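Local coordinates for chorismate mutase (Corynebacterium glutamicum, PDB 5HUB), which catalyses the pericyclic rearrangement of chorismate to prephenate in the shikimate pathway, the step that leads towards phenylalanine and tyrosine, at the interface of chains A and B. Sequence-based numbering; all coordinates share one arbitrary frame. Chains: chain A/B, Chorismate mutase.

Contact 1: the interface of chains A and B. Residues chain A 24-25, 27-28, 31; chain B 28, 31, 34-35, 81.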
loop_
_atom_site.group_PDB
_atom_site.type_symbol
_atom_site.label_atom_id
_atom_site.label_comp_id
_atom_site.label_asym_id
_atom_site.label_seq_id
_atom_site.Cartn_x
_atom_site.Cartn_y
_atom_site.Cartn_z
ATOM N N LEU A 24 9.403 1.724 6.908
ATOM C CA LEU A 24 8.141 2.147 6.253
ATOM C C LEU A 24 7.475 0.975 5.643
ATOM O O LEU A 24 6.181 0.948 5.681
ATOM C CB LEU A 24 8.454 3.222 5.225
ATOM C CG LEU A 24 8.763 4.574 5.807
ATOM C CD1 LEU A 24 9.487 5.506 4.855
ATOM C CD2 LEU A 24 7.466 5.243 6.229
ATOM N N ASP A 25 8.157 0.005 5.075
ATOM C CA ASP A 25 7.449 -1.165 4.512
ATOM C C ASP A 25 6.817 -1.948 5.614
ATOM O O ASP A 25 5.660 -2.424 5.449
ATOM C CB ASP A 25 8.434 -1.989 3.673
ATOM C CG ASP A 25 8.669 -1.365 2.347
ATOM O OD1 ASP A 25 7.909 -0.482 1.894
ATOM O OD2 ASP A 25 9.698 -1.811 1.693
ATOM N N GLU A 27 5.551 -0.585 8.373
ATOM C CA GLU A 27 4.352 0.171 8.708
ATOM C C GLU A 27 3.304 0.026 7.647
ATOM O O GLU A 27 2.080 -0.025 7.989
ATOM C CB GLU A 27 4.700 1.606 8.879
ATOM C CG GLU A 27 5.475 1.857 10.166
ATOM C CD GLU A 27 5.732 3.321 10.409
ATOM O OE1 GLU A 27 6.490 3.610 11.369
ATOM O OE2 GLU A 27 5.267 4.202 9.631
ATOM N N ILE A 28 3.604 0.057 6.383
ATOM C CA ILE A 28 2.613 -0.145 5.321
ATOM C C ILE A 28 2.015 -1.501 5.453
ATOM O O ILE A 28 0.726 -1.591 5.446
ATOM C CB ILE A 28 3.276 0.036 3.936
ATOM C CG1 ILE A 28 3.670 1.469 3.718
ATOM C CG2 ILE A 28 2.363 -0.492 2.829
ATOM C CD1 ILE A 28 4.658 1.695 2.560
ATOM N N ALA A 31 -0.437 -1.659 8.491
ATOM C CA ALA A 31 -1.692 -0.936 8.233
ATOM C C ALA A 31 -2.499 -1.691 7.207
ATOM O O ALA A 31 -3.784 -1.697 7.363
ATOM C CB ALA A 31 -1.400 0.470 7.793
ATOM N N ILE B 28 -1.691 4.704 5.361
ATOM C CA ILE B 28 -1.056 4.017 4.231
ATOM C C ILE B 28 -0.600 5.023 3.234
ATOM O O ILE B 28 0.620 4.940 2.815
ATOM C CB ILE B 28 -2.049 3.017 3.595
ATOM C CG1 ILE B 28 -2.326 1.875 4.531
ATOM C CG2 ILE B 28 -1.538 2.545 2.234
ATOM C CD1 ILE B 28 -3.562 1.033 4.168
ATOM N N ALA B 31 2.557 6.934 4.519
ATOM C CA ALA B 31 3.766 6.096 4.493
ATOM C C ALA B 31 4.172 5.854 3.061
ATOM O O ALA B 31 5.442 5.823 2.811
ATOM C CB ALA B 31 3.522 4.810 5.232
ATOM N N ARG B 34 5.980 9.018 1.940
ATOM C CA ARG B 34 7.300 9.140 2.590
ATOM C C ARG B 34 8.271 8.153 1.965
ATOM O O ARG B 34 9.446 8.538 1.647
ATOM C CB ARG B 34 7.185 8.876 4.077
ATOM C CG ARG B 34 6.718 10.055 4.918
ATOM C CD ARG B 34 6.750 9.771 6.409
ATOM N NE ARG B 34 5.594 9.007 6.824
ATOM C CZ ARG B 34 5.652 7.945 7.614
ATOM N NH1 ARG B 34 6.808 7.548 8.098
ATOM N NH2 ARG B 34 4.558 7.292 7.917
ATOM N N ARG B 35 7.904 6.907 1.789
ATOM C CA ARG B 35 8.771 5.867 1.164
ATOM C C ARG B 35 9.170 6.295 -0.208
ATOM O O ARG B 35 10.396 6.148 -0.544
ATOM C CB ARG B 35 7.917 4.566 1.069
ATOM C CG ARG B 35 8.782 3.360 0.709
ATOM C CD ARG B 35 7.937 2.339 -0.007
ATOM N NE ARG B 35 8.629 1.081 -0.093
ATOM C CZ ARG B 35 9.578 0.801 -0.983
ATOM N NH1 ARG B 35 10.223 -0.361 -0.885
ATOM N NH2 ARG B 35 9.874 1.666 -1.935
ATOM N N LEU B 81 5.123 -0.040 -5.296
ATOM C CA LEU B 81 6.033 0.748 -4.486
ATOM C C LEU B 81 7.392 0.877 -5.220
ATOM O O LEU B 81 8.015 1.914 -5.221
ATOM C CB LEU B 81 6.202 0.123 -3.130
ATOM C CG LEU B 81 4.948 0.069 -2.276
ATOM C CD1 LEU B 81 5.227 -0.626 -0.956
ATOM C CD2 LEU B 81 4.337 1.437 -2.100
#
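Two guanidinium groups of chain B are the flat groups here, and each takes a carboxylate of chain A at its edge. That of B:Arg35 has B:Leu81 CB on one face, offset toward the rim, and A:Asp25 CG at its edge in plane; that of B:Arg34 has A:Glu27 OE2 at its edge. The B:Arg35–A:Asp25 pair is a side-on, two-nitrogen salt bridge with the carboxylate and guanidinium planes only 20° apart. B:Arg35 NE gives a hydrogen bond of 2.6 Å to A:Asp25 OD1, bent little from straight (165° at H), while B:Arg35 NH1 reaches A:Asp25 OD2 at 3.0 Å. Both carboxylate oxygens accept through their syn lone pairs, so the two bonds together fix the rotation of each planar group. B:Arg35 reaches this position because its CG stands anti to the backbone N (chi1 -168°) and the chain runs extended from CG to NE. The pairing would be expected to favour the ionised carboxylate.

B:Arg34 behaves differently. Its chain bends at chi3, and the guanidinium meets A:Glu27 in a looser salt bridge, with B:Arg34 NH2 3.6 Å from A:Glu27 OE2 and the two planes strongly inclined. A:Leu24 lies between the two arginines and divides its methyls between them: CD1 lies 3.8 Å from B:Arg35 CA, while CD2 turns toward the B:Arg34 guanidinium.

Both chains contribute helix 11-42, and the two copies run alongside each other, nearly antiparallel, within a two-fold symmetric dimer interface, in keeping with the intertwined all-helical dimer of type II chorismate mutases. The short alanine side chains probably allow close approach here, each facing an isoleucine, and the symmetry is visible directly: A:Ile28 CG1 touches B:Ala31 CB at 3.7 Å, and B:Ile28 CG1 meets A:Ala31 CB at the same 3.7 Å.

Contact 2: the interface of chains A and B. Residues chain A 62, 65-66, 69-70; chain B 25-26, 29, 33.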
loop_
_atom_site.group_PDB
_atom_site.type_symbol
_atom_site.label_atom_id
_atom_site.label_comp_id
_atom_site.label_asym_id
_atom_site.label_seq_id
_atom_site.Cartn_x
_atom_site.Cartn_y
_atom_site.Cartn_z
ATOM N N ILE A 62 -12.714 6.177 -2.944
ATOM C CA ILE A 62 -11.440 5.659 -2.450
ATOM C C ILE A 62 -10.439 5.678 -3.619
ATOM O O ILE A 62 -9.288 6.123 -3.462
ATOM C CB ILE A 62 -11.598 4.243 -1.853
ATOM C CG1 ILE A 62 -12.464 4.351 -0.575
ATOM C CG2 ILE A 62 -10.192 3.621 -1.605
ATOM C CD1 ILE A 62 -12.873 3.021 -0.016
ATOM N N GLN A 65 -9.477 9.233 -4.270
ATOM C CA GLN A 65 -8.582 9.725 -3.248
ATOM C C GLN A 65 -7.147 9.236 -3.494
ATOM O O GLN A 65 -6.195 10.014 -3.389
ATOM C CB GLN A 65 -9.026 9.255 -1.864
ATOM C CG GLN A 65 -8.011 9.587 -0.744
ATOM C CD GLN A 65 -8.425 9.032 0.583
ATOM O OE1 GLN A 65 -9.341 8.223 0.659
ATOM N NE2 GLN A 65 -7.772 9.458 1.646
ATOM N N PHE A 66 -7.012 7.953 -3.738
ATOM C CA PHE A 66 -5.638 7.408 -3.947
ATOM C C PHE A 66 -5.028 8.042 -5.193
ATOM O O PHE A 66 -3.831 8.427 -5.156
ATOM C CB PHE A 66 -5.703 5.897 -4.040
ATOM C CG PHE A 66 -5.711 5.195 -2.713
ATOM C CD1 PHE A 66 -6.699 5.386 -1.790
ATOM C CD2 PHE A 66 -4.643 4.391 -2.346
ATOM C CE1 PHE A 66 -6.702 4.756 -0.578
ATOM C CE2 PHE A 66 -4.609 3.789 -1.111
ATOM C CZ PHE A 66 -5.652 3.965 -0.222
ATOM N N GLU A 69 -3.857 11.621 -4.270
ATOM C CA GLU A 69 -2.756 11.665 -3.311
ATOM C C GLU A 69 -1.430 11.163 -3.849
ATOM O O GLU A 69 -0.397 11.734 -3.514
ATOM C CB GLU A 69 -3.145 10.889 -2.052
ATOM C CG GLU A 69 -4.417 11.390 -1.395
ATOM C CD GLU A 69 -4.183 12.310 -0.217
ATOM O OE1 GLU A 69 -3.383 13.269 -0.341
ATOM O OE2 GLU A 69 -4.785 12.035 0.849
ATOM N N ILE A 70 -1.459 10.094 -4.641
ATOM C CA ILE A 70 -0.163 9.506 -5.100
ATOM C C ILE A 70 -0.057 9.465 -6.603
ATOM O O ILE A 70 1.004 9.105 -7.065
ATOM C CB ILE A 70 0.130 8.124 -4.495
ATOM C CG1 ILE A 70 -0.891 7.035 -4.905
ATOM C CG2 ILE A 70 0.311 8.202 -3.005
ATOM C CD1 ILE A 70 -0.415 5.645 -4.516
ATOM N N ASP B 25 -6.405 4.357 5.683
ATOM C CA ASP B 25 -6.012 4.741 4.310
ATOM C C ASP B 25 -5.193 5.989 4.353
ATOM O O ASP B 25 -4.186 6.093 3.600
ATOM C CB ASP B 25 -7.274 4.876 3.449
ATOM C CG ASP B 25 -7.792 3.547 3.037
ATOM O OD1 ASP B 25 -7.091 2.516 3.122
ATOM O OD2 ASP B 25 -9.003 3.540 2.571
ATOM N N ARG B 26 -5.434 6.904 5.242
ATOM C CA ARG B 26 -4.583 8.066 5.438
ATOM C C ARG B 26 -3.164 7.640 5.856
ATOM O O ARG B 26 -2.174 8.201 5.353
ATOM C CB ARG B 26 -5.228 9.013 6.471
ATOM C CG ARG B 26 -4.373 10.038 7.192
ATOM C CD ARG B 26 -4.231 11.311 6.419
ATOM N NE ARG B 26 -3.247 11.145 5.366
ATOM C CZ ARG B 26 -3.523 11.082 4.068
ATOM N NH1 ARG B 26 -4.774 11.222 3.620
ATOM N NH2 ARG B 26 -2.545 10.879 3.219
ATOM N N LEU B 29 -1.404 5.994 2.830
ATOM C CA LEU B 29 -1.004 6.998 1.880
ATOM C C LEU B 29 0.181 7.833 2.408
ATOM O O LEU B 29 1.149 8.100 1.634
ATOM C CB LEU B 29 -2.147 7.870 1.468
ATOM C CG LEU B 29 -3.177 7.160 0.581
ATOM C CD1 LEU B 29 -4.500 7.892 0.587
ATOM C CD2 LEU B 29 -2.668 7.017 -0.838
ATOM N N LYS B 33 3.808 7.882 0.515
ATOM C CA LYS B 33 4.400 9.120 0.065
ATOM C C LYS B 33 5.841 9.265 0.650
ATOM O O LYS B 33 6.784 9.666 -0.075
ATOM C CB LYS B 33 3.541 10.294 0.466
ATOM C CG LYS B 33 2.233 10.362 -0.291
ATOM C CD LYS B 33 1.427 11.583 0.198
ATOM C CE LYS B 33 0.010 11.582 -0.236
ATOM N NZ LYS B 33 -0.657 12.849 0.151
#
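Charge pairing at one edge of the patch centres on A:Glu69, whose carboxylate is shared between two basic side chains of chain B. B:Lys33 NZ donates to OE1 of A:Glu69 at 2.8 Å, and B:Arg26 NH1 donates to its OE2 at 2.9 Å; both pairs are also salt bridges. Neither donor lies in the carboxylate plane: the ammonium is well above it, 61° out, and the guanidinium nitrogen is out by a smaller margin. The arginine bond is also bent, with 147° at H. The torsions explain how the three tips converge. B:Lys33 is extended beyond CG, B:Arg26 folds at chi2 and chi3, and A:Glu69 bends at chi2 (-99°), turning its acid group back toward the helix of chain B. Two positive neighbours should stabilise the ionised carboxylate.

Apolar packing is organised around B:Leu29, whose two methyls take different partners. B:Leu29 CD2 lies over one face of the A:Phe66 ring in a CH-pi contact, 3.9 Å from its centroid and offset toward the rim, and it also meets A:Ile70 CG2 at 3.9 Å. B:Leu29 CD1 turns to A:Gln65, touching NE2 at 3.8 Å, and to the CG methylene of A:Glu69. The lysine adds to this layer through its aliphatic chain, with B:Lys33 CE 3.7 Å from A:Glu69 CB. Thus the same side chain packs with its methylenes and pairs with its tip.

A ring-edge contact completes the set: B:Asp25 CG lies in plane at the edge of A:Phe66, 3.9 Å from CZ, with the carboxylate almost perpendicular to the ring.

In the fold, the last turns of helix 49-70 of chain A pack obliquely along the middle of the long helix 11-42 of chain B, running in the same general direction and forming part of the intertwined dimer typical of type II chorismate mutases.

The C-alpha centres of contact 1 and contact 2 are about 11 Å apart, and helix 11-42 of chain B runs through both. Contact 1 sets it against its symmetry mate, whereas contact 2 sets it against helix 49-70 of chain A, so one long helix is held by two elements of the partner. A:Asp25 serves contact 1 and its symmetry copy B:Asp25 serves contact 2. Because two-fold symmetry repeats each patch, each copy of this aspartate should combine the arginine pairing with the phenylalanine edge contact, coupling the antiparallel pairing of the two long helices to the packing of helix 49-70.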